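Local coordinates for polymerase X (Deinococcus radiodurans, PDB 2W9M), which probably extends DNA by adding deoxynucleotides from their triphosphates, and carries a zinc-binding PHP module consistent with phosphoester hydrolysis, at residues A[15-20]-A[38-43]; A[97-102]-A[111-116]; A[122-127]-A[145-150]. All blocks are in the same frame, centred on the assembly; numbering follows the deposited sequence.

Interaction 1: A[15-20]-A[38-43]; sequences HALERT and RSAARS
Leu17 and Glu18 bracket the methyl group of Ala41, which points toward helix 10-26 from helix 34-45. The closer touch is made by Glu18, whose CG lies 3.4 Å from Ala41 CB; its CD is still near, but the chain then runs on past the methyl with the carboxylate beyond it. Leu17 meets the same methyl with the root of its side chain, CB to CB of Ala41 at 4.0 Å. Its CG sits anti to the carbonyl carbon (chi1 -69°), which carries the branch across to the adjacent residue, Ala40. There CD1 rests 4.0 Å from Ala40 O and 4.3 Å from Ala40 CB. Small residues facing the gap let the two segments run nearly antiparallel, at 157°, with their axes 8.2 Å apart. This is the helix pair that opens the N-terminal helix-hairpin-helix domain. Helix 67-79 lies alongside, Ile69 packing on Ala40 and Phe76 on Ala16, while Phe82 and Tyr37 also touch Leu17. On helix 10-26 the hydroxyl of buried Thr20 is satisfied by a bond from OG1 to Ala16 O, 2.7 Å long. No hydrogen bond or salt bridge spans the two segments, and the charged atoms of Glu18 and Arg42 do not meet. The pair is therefore held by hydrocarbon contact, with Glu18 lending its aliphatic part to the packing and leaving its charge at the partly exposed margin.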
ATOM      1  N   HIS A  15      28.647  13.063   4.756  1.00 57.16           N
ATOM      2  CA  HIS A  15      27.376  12.731   5.396  1.00 54.28           C
ATOM      3  C   HIS A  15      26.517  11.813   4.524  1.00 48.77           C
ATOM      4  O   HIS A  15      25.905  10.866   5.017  1.00 47.44           O
ATOM      5  CB  HIS A  15      26.599  14.003   5.732  1.00 68.23           C
ATOM      6  CG  HIS A  15      25.681  13.853   6.902  1.00 74.34           C
ATOM      7  ND1 HIS A  15      24.882  12.745   7.085  1.00 89.63           N
ATOM      8  CD2 HIS A  15      25.432  14.672   7.951  1.00 89.18           C
ATOM      9  CE1 HIS A  15      24.185  12.885   8.197  1.00100.25           C
ATOM     10  NE2 HIS A  15      24.498  14.047   8.741  1.00103.89           N
ATOM     11  N   ALA A  16      26.467  12.106   3.231  1.00 40.27           N
ATOM     12  CA  ALA A  16      25.750  11.258   2.285  1.00 49.95           C
ATOM     13  C   ALA A  16      26.377   9.870   2.234  1.00 46.99           C
ATOM     14  O   ALA A  16      25.670   8.865   2.234  1.00 58.16           O
ATOM     15  CB  ALA A  16      25.739  11.890   0.901  1.00 50.09           C
ATOM     16  N   LEU A  17      27.706   9.821   2.194  1.00 56.04           N
ATOM     17  CA  LEU A  17      28.426   8.548   2.201  1.00 53.88           C
ATOM     18  C   LEU A  17      28.139   7.770   3.477  1.00 47.71           C
ATOM     19  O   LEU A  17      28.000   6.550   3.447  1.00 47.00           O
ATOM     20  CB  LEU A  17      29.935   8.769   2.049  1.00 55.32           C
ATOM     21  CG  LEU A  17      30.419   9.272   0.685  1.00 49.73           C
ATOM     22  CD1 LEU A  17      31.907   9.586   0.709  1.00 53.97           C
ATOM     23  CD2 LEU A  17      30.100   8.260  -0.401  1.00 45.65           C
ATOM     24  N   GLU A  18      28.049   8.486   4.595  1.00 53.94           N
ATOM     25  CA  GLU A  18      27.752   7.874   5.888  1.00 53.20           C
ATOM     26  C   GLU A  18      26.287   7.470   6.027  1.00 54.72           C
ATOM     27  O   GLU A  18      25.954   6.588   6.819  1.00 55.73           O
ATOM     28  CB  GLU A  18      28.144   8.813   7.031  1.00 50.81           C
ATOM     29  CG  GLU A  18      29.607   8.713   7.440  1.00 81.20           C
ATOM     30  CD  GLU A  18      30.081   9.913   8.245  1.00 93.78           C
ATOM     31  OE1 GLU A  18      29.646  11.048   7.946  1.00 77.36           O
ATOM     32  OE2 GLU A  18      30.899   9.721   9.173  1.00 71.20           O
ATOM     33  N   ARG A  19      25.411   8.116   5.263  1.00 53.85           N
ATOM     34  CA  ARG A  19      23.987   7.800   5.319  1.00 47.00           C
ATOM     35  C   ARG A  19      23.652   6.594   4.442  1.00 46.20           C
ATOM     36  O   ARG A  19      22.649   5.917   4.667  1.00 54.29           O
ATOM     37  CB  ARG A  19      23.138   9.009   4.916  1.00 51.39           C
ATOM     38  CG  ARG A  19      21.662   8.877   5.285  1.00 49.48           C
ATOM     39  CD  ARG A  19      20.880  10.147   4.979  1.00 67.04           C
ATOM     40  NE  ARG A  19      21.406  11.317   5.682  1.00 96.72           N
ATOM     41  CZ  ARG A  19      22.009  12.345   5.088  1.00 89.28           C
ATOM     42  NH1 ARG A  19      22.163  12.360   3.769  1.00 69.30           N
ATOM     43  NH2 ARG A  19      22.453  13.363   5.814  1.00 62.87           N
ATOM     44  N   THR A  20      24.500   6.330   3.449  1.00 37.43           N
ATOM     45  CA  THR A  20      24.321   5.195   2.545  1.00 30.13           C
ATOM     46  C   THR A  20      24.728   3.875   3.198  1.00 41.50           C
ATOM     47  O   THR A  20      24.117   2.834   2.950  1.00 52.74           O
ATOM     48  CB  THR A  20      25.131   5.367   1.245  1.00 40.62           C
ATOM     49  OG1 THR A  20      24.965   6.699   0.740  1.00 37.01           O
ATOM     50  CG2 THR A  20      24.672   4.361   0.195  1.00 43.44           C
ATOM     51  N   ARG A  38      31.312   3.242   4.137  1.00 41.45           N
ATOM     52  CA  ARG A  38      31.672   3.710   5.469  1.00 52.18           C
ATOM     53  C   ARG A  38      33.147   4.095   5.522  1.00 72.95           C
ATOM     54  O   ARG A  38      33.516   5.091   6.146  1.00 79.61           O
ATOM     55  CB  ARG A  38      31.372   2.632   6.507  1.00 44.41           C
ATOM     56  CG  ARG A  38      30.956   3.167   7.866  1.00 57.53           C
ATOM     57  CD  ARG A  38      30.640   2.028   8.828  1.00 64.98           C
ATOM     58  NE  ARG A  38      29.907   0.943   8.180  1.00 71.49           N
ATOM     59  CZ  ARG A  38      30.464  -0.190   7.761  1.00 76.91           C
ATOM     60  NH1 ARG A  38      31.764  -0.394   7.925  1.00 77.17           N
ATOM     61  NH2 ARG A  38      29.722  -1.122   7.179  1.00 80.15           N
ATOM     62  N   SER A  39      33.985   3.302   4.857  1.00 75.29           N
ATOM     63  CA  SER A  39      35.423   3.561   4.822  1.00 85.13           C
ATOM     64  C   SER A  39      35.748   4.768   3.945  1.00 67.77           C
ATOM     65  O   SER A  39      36.684   5.515   4.231  1.00 66.44           O
ATOM     66  CB  SER A  39      36.192   2.326   4.340  1.00 67.93           C
ATOM     67  OG  SER A  39      35.986   2.097   2.955  1.00 67.77           O
ATOM     68  N   ALA A  40      34.977   4.957   2.879  1.00 59.31           N
ATOM     69  CA  ALA A  40      35.155   6.120   2.015  1.00 74.83           C
ATOM     70  C   ALA A  40      34.798   7.402   2.762  1.00 75.90           C
ATOM     71  O   ALA A  40      35.317   8.476   2.459  1.00 67.64           O
ATOM     72  CB  ALA A  40      34.315   5.985   0.752  1.00 58.74           C
ATOM     73  N   ALA A  41      33.911   7.282   3.743  1.00 67.77           N
ATOM     74  CA  ALA A  41      33.494   8.430   4.538  1.00 67.77           C
ATOM     75  C   ALA A  41      34.579   8.823   5.531  1.00 78.51           C
ATOM     76  O   ALA A  41      34.791  10.006   5.796  1.00 81.00           O
ATOM     77  CB  ALA A  41      32.198   8.128   5.262  1.00 67.55           C
ATOM     78  N   ARG A  42      35.263   7.823   6.079  1.00 76.28           N
ATOM     79  CA  ARG A  42      36.319   8.064   7.055  1.00 71.73           C
ATOM     80  C   ARG A  42      37.574   8.632   6.398  1.00 74.43           C
ATOM     81  O   ARG A  42      38.386   9.280   7.053  1.00 91.46           O
ATOM     82  CB  ARG A  42      36.654   6.781   7.823  1.00 64.93           C
ATOM     83  CG  ARG A  42      35.441   6.080   8.415  1.00 80.39           C
ATOM     84  CD  ARG A  42      35.790   5.364   9.713  1.00 86.62           C
ATOM     85  NE  ARG A  42      34.598   4.913  10.428  1.00 98.04           N
ATOM     86  CZ  ARG A  42      34.490   4.872  11.754  1.00 95.18           C
ATOM     87  NH1 ARG A  42      35.498   5.268  12.518  1.00 96.15           N
ATOM     88  NH2 ARG A  42      33.368   4.446  12.317  1.00 94.61           N
ATOM     89  N   SER A  43      37.729   8.381   5.100  1.00 76.73           N
ATOM     90  CA  SER A  43      38.872   8.891   4.346  1.00 58.08           C
ATOM     91  C   SER A  43      38.656  10.344   3.927  1.00 69.18           C
ATOM     92  O   SER A  43      39.559  11.171   4.045  1.00 80.10           O
ATOM     93  CB  SER A  43      39.152   8.016   3.118  1.00 80.11           C
ATOM     94  OG  SER A  43      39.664   6.745   3.493  1.00 62.81           O
TER

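Interaction 2: A[97-102]-A[111-116]; sequences LDLLGV and RSLWLA
Leu99 is the residue of 97-102 that reaches helix 107-115, meeting Leu113 and Trp114, while Asp98 just before it turns to another neighbour and forms a salt bridge through OD1 with Arg464. On Leu99 the work falls to one methyl, CD1. It lies 4.3 Å from Trp114 CE3, coming at the edge of the indole and near its plane instead of over a face, and 4.5 Å from Leu113 CD1. Both distances are loose van der Waals contacts, and no hydrogen bond crosses between the segments. Trp114 has its CG swung roughly opposite the backbone N (chi1 -153°), which brings the six-membered ring to Leu99. At the other end of the indole, NE1 donates to Asp339 O, and the side chain also touches His518. Asp339 and His518 both bind a zinc ion, so the tryptophan stands against the metal site while its benzo edge faces the leucine. Helix 94-99, the turn after it and helix 107-115 correspond to a helix-hairpin-helix motif, a kind that commonly binds DNA. Leu100 packs on Leu23 and Ile26 of helix 10-26. A type I turn from Leu99 to Val102 then starts the hairpin, closed by Val102 N to Leu99 O at 3.1 Å; just before it Gly101 N bonds to Asp98 O at 2.8 Å.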
ATOM      1  N   LEU A  97      10.877   3.902   4.264  1.00 39.43           N
ATOM      2  CA  LEU A  97      11.189   5.292   3.934  1.00 42.47           C
ATOM      3  C   LEU A  97      10.557   6.235   4.951  1.00 39.24           C
ATOM      4  O   LEU A  97      11.101   7.299   5.246  1.00 36.77           O
ATOM      5  CB  LEU A  97      10.693   5.639   2.527  1.00 32.60           C
ATOM      6  CG  LEU A  97      11.337   4.856   1.382  1.00 39.00           C
ATOM      7  CD1 LEU A  97      10.779   5.316   0.040  1.00 29.82           C
ATOM      8  CD2 LEU A  97      12.851   5.005   1.435  1.00 29.88           C
ATOM      9  N   ASP A  98       9.404   5.832   5.483  1.00 28.87           N
ATOM     10  CA  ASP A  98       8.705   6.601   6.504  1.00 31.37           C
ATOM     11  C   ASP A  98       9.427   6.567   7.846  1.00 36.49           C
ATOM     12  O   ASP A  98       9.664   7.610   8.455  1.00 32.81           O
ATOM     13  CB  ASP A  98       7.281   6.083   6.674  1.00 35.17           C
ATOM     14  CG  ASP A  98       6.333   6.619   5.615  1.00 62.80           C
ATOM     15  OD1 ASP A  98       6.680   7.624   4.950  1.00 54.15           O
ATOM     16  OD2 ASP A  98       5.236   6.041   5.455  1.00 75.97           O
ATOM     17  N   LEU A  99       9.767   5.364   8.302  1.00 42.20           N
ATOM     18  CA  LEU A  99      10.476   5.188   9.567  1.00 35.13           C
ATOM     19  C   LEU A  99      11.795   5.956   9.572  1.00 28.27           C
ATOM     20  O   LEU A  99      12.230   6.443  10.615  1.00 36.83           O
ATOM     21  CB  LEU A  99      10.733   3.704   9.846  1.00 29.52           C
ATOM     22  CG  LEU A  99       9.510   2.803  10.016  1.00 33.54           C
ATOM     23  CD1 LEU A  99       9.938   1.421  10.502  1.00 23.87           C
ATOM     24  CD2 LEU A  99       8.517   3.431  10.982  1.00 28.84           C
ATOM     25  N   LEU A 100      12.424   6.057   8.403  1.00 37.76           N
ATOM     26  CA  LEU A 100      13.683   6.785   8.263  1.00 40.40           C
ATOM     27  C   LEU A 100      13.488   8.288   8.452  1.00 39.21           C
ATOM     28  O   LEU A 100      14.455   9.049   8.487  1.00 47.40           O
ATOM     29  CB  LEU A 100      14.320   6.509   6.898  1.00 33.42           C
ATOM     30  CG  LEU A 100      14.872   5.103   6.671  1.00 34.87           C
ATOM     31  CD1 LEU A 100      15.204   4.901   5.207  1.00 39.23           C
ATOM     32  CD2 LEU A 100      16.090   4.873   7.527  1.00 30.17           C
ATOM     33  N   GLY A 101      12.235   8.711   8.576  1.00 39.33           N
ATOM     34  CA  GLY A 101      11.920  10.112   8.789  1.00 30.61           C
ATOM     35  C   GLY A 101      11.470  10.408  10.209  1.00 36.94           C
ATOM     36  O   GLY A 101      11.195  11.559  10.555  1.00 38.32           O
ATOM     37  N   VAL A 102      11.389   9.366  11.033  1.00 36.19           N
ATOM     38  CA  VAL A 102      11.024   9.519  12.437  1.00 33.63           C
ATOM     39  C   VAL A 102      12.227   9.966  13.265  1.00 49.60           C
ATOM     40  O   VAL A 102      13.145   9.181  13.520  1.00 57.25           O
ATOM     41  CB  VAL A 102      10.482   8.203  13.027  1.00 35.15           C
ATOM     42  CG1 VAL A 102      10.112   8.386  14.490  1.00 31.93           C
ATOM     43  CG2 VAL A 102       9.291   7.717  12.228  1.00 42.77           C
ATOM     44  N   ARG A 111      16.092  -1.262  12.293  1.00 38.07           N
ATOM     45  CA  ARG A 111      16.284  -2.655  11.921  1.00 39.61           C
ATOM     46  C   ARG A 111      15.586  -3.611  12.885  1.00 33.81           C
ATOM     47  O   ARG A 111      15.086  -4.654  12.473  1.00 43.19           O
ATOM     48  CB  ARG A 111      17.769  -2.991  11.816  1.00 47.51           C
ATOM     49  CG  ARG A 111      18.055  -4.466  11.942  1.00 44.67           C
ATOM     50  CD  ARG A 111      19.249  -4.876  11.111  1.00 56.42           C
ATOM     51  NE  ARG A 111      19.391  -6.328  11.090  1.00 78.63           N
ATOM     52  CZ  ARG A 111      19.859  -7.019  10.057  1.00 80.41           C
ATOM     53  NH1 ARG A 111      20.225  -6.387   8.950  1.00 71.79           N
ATOM     54  NH2 ARG A 111      19.952  -8.340  10.128  1.00 74.47           N
ATOM     55  N   SER A 112      15.539  -3.256  14.164  1.00 31.47           N
ATOM     56  CA  SER A 112      14.885  -4.119  15.142  1.00 35.10           C
ATOM     57  C   SER A 112      13.365  -3.964  15.091  1.00 38.25           C
ATOM     58  O   SER A 112      12.626  -4.903  15.401  1.00 43.92           O
ATOM     59  CB  SER A 112      15.423  -3.869  16.555  1.00 35.85           C
ATOM     60  OG  SER A 112      14.757  -2.784  17.174  1.00 54.53           O
ATOM     61  N   LEU A 113      12.899  -2.781  14.698  1.00 27.40           N
ATOM     62  CA  LEU A 113      11.471  -2.578  14.478  1.00 32.39           C
ATOM     63  C   LEU A 113      11.020  -3.451  13.309  1.00 34.45           C
ATOM     64  O   LEU A 113       9.999  -4.139  13.387  1.00 30.80           O
ATOM     65  CB  LEU A 113      11.154  -1.104  14.192  1.00 26.62           C
ATOM     66  CG  LEU A 113      11.331  -0.090  15.326  1.00 28.27           C
ATOM     67  CD1 LEU A 113      10.960   1.306  14.851  1.00 28.58           C
ATOM     68  CD2 LEU A 113      10.501  -0.472  16.532  1.00 24.40           C
ATOM     69  N   TRP A 114      11.800  -3.428  12.232  1.00 25.31           N
ATOM     70  CA  TRP A 114      11.499  -4.224  11.048  1.00 29.00           C
ATOM     71  C   TRP A 114      11.434  -5.711  11.397  1.00 32.94           C
ATOM     72  O   TRP A 114      10.480  -6.396  11.027  1.00 30.33           O
ATOM     73  CB  TRP A 114      12.543  -3.975   9.952  1.00 26.93           C
ATOM     74  CG  TRP A 114      12.031  -4.189   8.566  1.00 31.59           C
ATOM     75  CD1 TRP A 114      12.275  -5.260   7.757  1.00 34.30           C
ATOM     76  CD2 TRP A 114      11.179  -3.303   7.819  1.00 32.36           C
ATOM     77  NE1 TRP A 114      11.628  -5.097   6.552  1.00 33.59           N
ATOM     78  CE2 TRP A 114      10.951  -3.911   6.566  1.00 31.83           C
ATOM     79  CE3 TRP A 114      10.591  -2.066   8.093  1.00 33.95           C
ATOM     80  CZ2 TRP A 114      10.155  -3.310   5.585  1.00 33.81           C
ATOM     81  CZ3 TRP A 114       9.802  -1.475   7.118  1.00 34.31           C
ATOM     82  CH2 TRP A 114       9.591  -2.098   5.880  1.00 42.76           C
ATOM     83  N   LEU A 115      12.438  -6.207  12.119  1.00 25.87           N
ATOM     84  CA  LEU A 115      12.471  -7.620  12.484  1.00 28.36           C
ATOM     85  C   LEU A 115      11.357  -7.967  13.466  1.00 30.25           C
ATOM     86  O   LEU A 115      10.986  -9.132  13.609  1.00 42.19           O
ATOM     87  CB  LEU A 115      13.830  -8.006  13.069  1.00 32.28           C
ATOM     88  CG  LEU A 115      15.053  -7.857  12.159  1.00 41.41           C
ATOM     89  CD1 LEU A 115      16.310  -8.208  12.928  1.00 40.00           C
ATOM     90  CD2 LEU A 115      14.928  -8.711  10.904  1.00 30.49           C
ATOM     91  N   ALA A 116      10.818  -6.951  14.132  1.00 31.84           N
ATOM     92  CA  ALA A 116       9.724  -7.148  15.079  1.00 28.41           C
ATOM     93  C   ALA A 116       8.351  -7.048  14.409  1.00 34.09           C
ATOM     94  O   ALA A 116       7.321  -7.195  15.068  1.00 40.44           O
ATOM     95  CB  ALA A 116       9.828  -6.151  16.218  1.00 21.87           C
TER

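Interaction 3: A[122-127]-A[145-150]; sequences ERLREA and ATILEN
Two helices of a helix-hairpin-helix motif, the later of the two in the 96-150 domain, meet where Leu124 and Arg125 of helix 121-130 face Ile147 and Leu148 of helix 141-157. In the apolar half of the contact the CG2 methyl of Ile147 sits against both methyls of Leu124, CD1 and CD2, at 3.8 Å each, the two side chains crossing at about a right angle. CG2 is the branch of Ile147 that stands anti to the backbone N, while CG1 lies beside that N (chi1 -70°); it is thus the short branch that meets the leucine. Beyond it Leu105 and Phe139 also touch Ile147, and Leu133 touches Leu124, so the apolar cluster continues into the hairpin turns. The pair 121-130 and 141-157 forms the helical arms of this motif.

One step along, Arg125 supplies only its aliphatic stem: CG lies 3.8 Å from Leu148 CD1, the two chains approaching at a slant. Leu148 has its CG anti to the backbone N (chi1 179°), and its tip comes closer to the arginine than its root does. Past CG the arginine chain bends at chi3 (137°) and brings its guanidinium alongside the Glu122 side chain, on the flank of the same helix. There Glu122 OE1 meets the edge of that group in plane, 2.5 Å from NH1 in a salt bridge. Glu172 pairs with NH2 and Glu229 with NE, so three carboxylates gather round this one buried arginine.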
ATOM      1  N   GLU A 122       1.858   3.997  10.864  1.00 22.09           N
ATOM      2  CA  GLU A 122       0.626   3.610  11.532  1.00 31.71           C
ATOM      3  C   GLU A 122       0.827   2.421  12.471  1.00 29.16           C
ATOM      4  O   GLU A 122       0.324   2.414  13.594  1.00 38.68           O
ATOM      5  CB  GLU A 122      -0.460   3.298  10.501  1.00 28.09           C
ATOM      6  CG  GLU A 122      -1.646   2.539  11.061  1.00 33.84           C
ATOM      7  CD  GLU A 122      -2.277   3.236  12.252  1.00 47.94           C
ATOM      8  OE1 GLU A 122      -2.929   2.541  13.056  1.00 46.16           O
ATOM      9  OE2 GLU A 122      -2.118   4.469  12.388  1.00 40.21           O
ATOM     10  N   ARG A 123       1.558   1.417  12.000  1.00 28.35           N
ATOM     11  CA  ARG A 123       1.845   0.225  12.795  1.00 34.58           C
ATOM     12  C   ARG A 123       2.785   0.537  13.970  1.00 34.68           C
ATOM     13  O   ARG A 123       2.715  -0.108  15.019  1.00 31.25           O
ATOM     14  CB  ARG A 123       2.432  -0.872  11.899  1.00 34.21           C
ATOM     15  CG  ARG A 123       2.898  -2.115  12.631  1.00 43.27           C
ATOM     16  CD  ARG A 123       1.734  -2.998  13.044  1.00 47.95           C
ATOM     17  NE  ARG A 123       2.199  -4.210  13.715  1.00 61.39           N
ATOM     18  CZ  ARG A 123       2.358  -4.330  15.031  1.00 62.48           C
ATOM     19  NH1 ARG A 123       2.081  -3.310  15.834  1.00 39.93           N
ATOM     20  NH2 ARG A 123       2.792  -5.473  15.542  1.00 56.57           N
ATOM     21  N   LEU A 124       3.657   1.525  13.786  1.00 26.86           N
ATOM     22  CA  LEU A 124       4.522   2.003  14.858  1.00 25.28           C
ATOM     23  C   LEU A 124       3.666   2.685  15.914  1.00 31.34           C
ATOM     24  O   LEU A 124       3.876   2.502  17.114  1.00 34.50           O
ATOM     25  CB  LEU A 124       5.547   3.003  14.319  1.00 24.65           C
ATOM     26  CG  LEU A 124       6.955   3.046  14.922  1.00 26.82           C
ATOM     27  CD1 LEU A 124       7.641   4.356  14.551  1.00 21.86           C
ATOM     28  CD2 LEU A 124       6.949   2.861  16.426  1.00 22.68           C
ATOM     29  N   ARG A 125       2.695   3.473  15.462  1.00 33.14           N
ATOM     30  CA  ARG A 125       1.821   4.202  16.374  1.00 27.54           C
ATOM     31  C   ARG A 125       0.991   3.251  17.227  1.00 32.60           C
ATOM     32  O   ARG A 125       0.749   3.508  18.405  1.00 47.94           O
ATOM     33  CB  ARG A 125       0.900   5.145  15.611  1.00 35.40           C
ATOM     34  CG  ARG A 125      -0.144   5.783  16.495  1.00 28.25           C
ATOM     35  CD  ARG A 125      -1.343   6.237  15.700  1.00 36.28           C
ATOM     36  NE  ARG A 125      -2.569   5.881  16.401  1.00 44.70           N
ATOM     37  CZ  ARG A 125      -3.316   4.828  16.092  1.00 51.66           C
ATOM     38  NH1 ARG A 125      -2.969   4.047  15.083  1.00 51.92           N
ATOM     39  NH2 ARG A 125      -4.413   4.563  16.782  1.00 54.96           N
ATOM     40  N   GLU A 126       0.560   2.149  16.628  1.00 26.95           N
ATOM     41  CA  GLU A 126      -0.183   1.137  17.365  1.00 32.59           C
ATOM     42  C   GLU A 126       0.719   0.418  18.365  1.00 37.93           C
ATOM     43  O   GLU A 126       0.303   0.116  19.486  1.00 37.10           O
ATOM     44  CB  GLU A 126      -0.812   0.130  16.404  1.00 30.45           C
ATOM     45  CG  GLU A 126      -1.888   0.730  15.518  1.00 48.93           C
ATOM     46  CD  GLU A 126      -2.222  -0.146  14.326  1.00 63.98           C
ATOM     47  OE1 GLU A 126      -1.396  -1.016  13.972  1.00 64.90           O
ATOM     48  OE2 GLU A 126      -3.311   0.037  13.740  1.00 50.86           O
ATOM     49  N   ALA A 127       1.955   0.145  17.956  1.00 33.55           N
ATOM     50  CA  ALA A 127       2.908  -0.531  18.829  1.00 34.76           C
ATOM     51  C   ALA A 127       3.180   0.303  20.071  1.00 32.80           C
ATOM     52  O   ALA A 127       3.323  -0.233  21.166  1.00 36.20           O
ATOM     53  CB  ALA A 127       4.199  -0.819  18.092  1.00 30.41           C
ATOM     54  N   ALA A 145       7.192   6.615  24.206  1.00 35.34           N
ATOM     55  CA  ALA A 145       6.326   7.789  24.214  1.00 31.95           C
ATOM     56  C   ALA A 145       6.952   8.928  23.415  1.00 38.24           C
ATOM     57  O   ALA A 145       6.247   9.764  22.847  1.00 35.46           O
ATOM     58  CB  ALA A 145       6.036   8.229  25.640  1.00 26.54           C
ATOM     59  N   THR A 146       8.281   8.959  23.379  1.00 36.60           N
ATOM     60  CA  THR A 146       9.000   9.963  22.609  1.00 39.05           C
ATOM     61  C   THR A 146       8.777   9.678  21.132  1.00 41.96           C
ATOM     62  O   THR A 146       8.511  10.583  20.341  1.00 31.52           O
ATOM     63  CB  THR A 146      10.509   9.935  22.927  1.00 42.97           C
ATOM     64  OG1 THR A 146      10.715  10.326  24.291  1.00 42.99           O
ATOM     65  CG2 THR A 146      11.275  10.878  22.013  1.00 32.58           C
ATOM     66  N   ILE A 147       8.873   8.404  20.773  1.00 31.04           N
ATOM     67  CA  ILE A 147       8.660   7.991  19.399  1.00 29.64           C
ATOM     68  C   ILE A 147       7.224   8.278  18.957  1.00 36.57           C
ATOM     69  O   ILE A 147       6.992   8.721  17.832  1.00 35.37           O
ATOM     70  CB  ILE A 147       8.998   6.506  19.218  1.00 37.53           C
ATOM     71  CG1 ILE A 147      10.513   6.310  19.331  1.00 31.00           C
ATOM     72  CG2 ILE A 147       8.463   5.992  17.887  1.00 24.29           C
ATOM     73  CD1 ILE A 147      10.941   4.871  19.486  1.00 40.11           C
ATOM     74  N   LEU A 148       6.266   8.039  19.846  1.00 35.04           N
ATOM     75  CA  LEU A 148       4.871   8.323  19.539  1.00 32.87           C
ATOM     76  C   LEU A 148       4.671   9.817  19.300  1.00 35.57           C
ATOM     77  O   LEU A 148       3.911  10.219  18.419  1.00 38.37           O
ATOM     78  CB  LEU A 148       3.947   7.830  20.654  1.00 29.83           C
ATOM     79  CG  LEU A 148       2.455   8.114  20.418  1.00 33.98           C
ATOM     80  CD1 LEU A 148       2.008   7.548  19.085  1.00 26.77           C
ATOM     81  CD2 LEU A 148       1.596   7.558  21.538  1.00 26.13           C
ATOM     82  N   GLU A 149       5.355  10.634  20.092  1.00 35.39           N
ATOM     83  CA  GLU A 149       5.335  12.077  19.903  1.00 34.93           C
ATOM     84  C   GLU A 149       5.867  12.439  18.519  1.00 39.15           C
ATOM     85  O   GLU A 149       5.271  13.243  17.805  1.00 32.86           O
ATOM     86  CB  GLU A 149       6.176  12.759  20.982  1.00 46.32           C
ATOM     87  CG  GLU A 149       6.911  14.006  20.506  1.00 67.56           C
ATOM     88  CD  GLU A 149       8.174  14.289  21.314  1.00 87.41           C
ATOM     89  OE1 GLU A 149       8.091  14.321  22.563  1.00 86.37           O
ATOM     90  OE2 GLU A 149       9.249  14.478  20.696  1.00 57.72           O
ATOM     91  N   ASN A 150       6.988  11.831  18.140  1.00 35.20           N
ATOM     92  CA  ASN A 150       7.617  12.129  16.859  1.00 35.90           C
ATOM     93  C   ASN A 150       6.798  11.659  15.661  1.00 36.19           C
ATOM     94  O   ASN A 150       6.851  12.270  14.596  1.00 37.80           O
ATOM     95  CB  ASN A 150       9.038  11.562  16.808  1.00 37.10           C
ATOM     96  CG  ASN A 150       9.997  12.336  17.687  1.00 49.86           C
ATOM     97  OD1 ASN A 150       9.882  13.552  17.821  1.00 63.27           O
ATOM     98  ND2 ASN A 150      10.948  11.633  18.297  1.00 50.68           N
TER

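How the interactions relate
From the N terminus, interaction 1 comes first, folding helix 34-45 back on helix 10-26 and closing a 17-residue connection. Interaction 2 closes a short one of eight residues, the hairpin between helices 94-99 and 107-115. Interaction 3 closes another of 17, bringing helix 141-157 against 121-130. The three lie in series, with no nesting or crossing. Interactions 2 and 3 touch directly, Leu99 CD2 lying 3.8 Å from Leu124 CD1, and Val102 packs on Asn150, so the two hairpins form one block. Interaction 1 stands apart, about 7 Å from interaction 2 at nearest atoms, though Leu100 and Arg111 reach helix 10-26 and its end to bridge them.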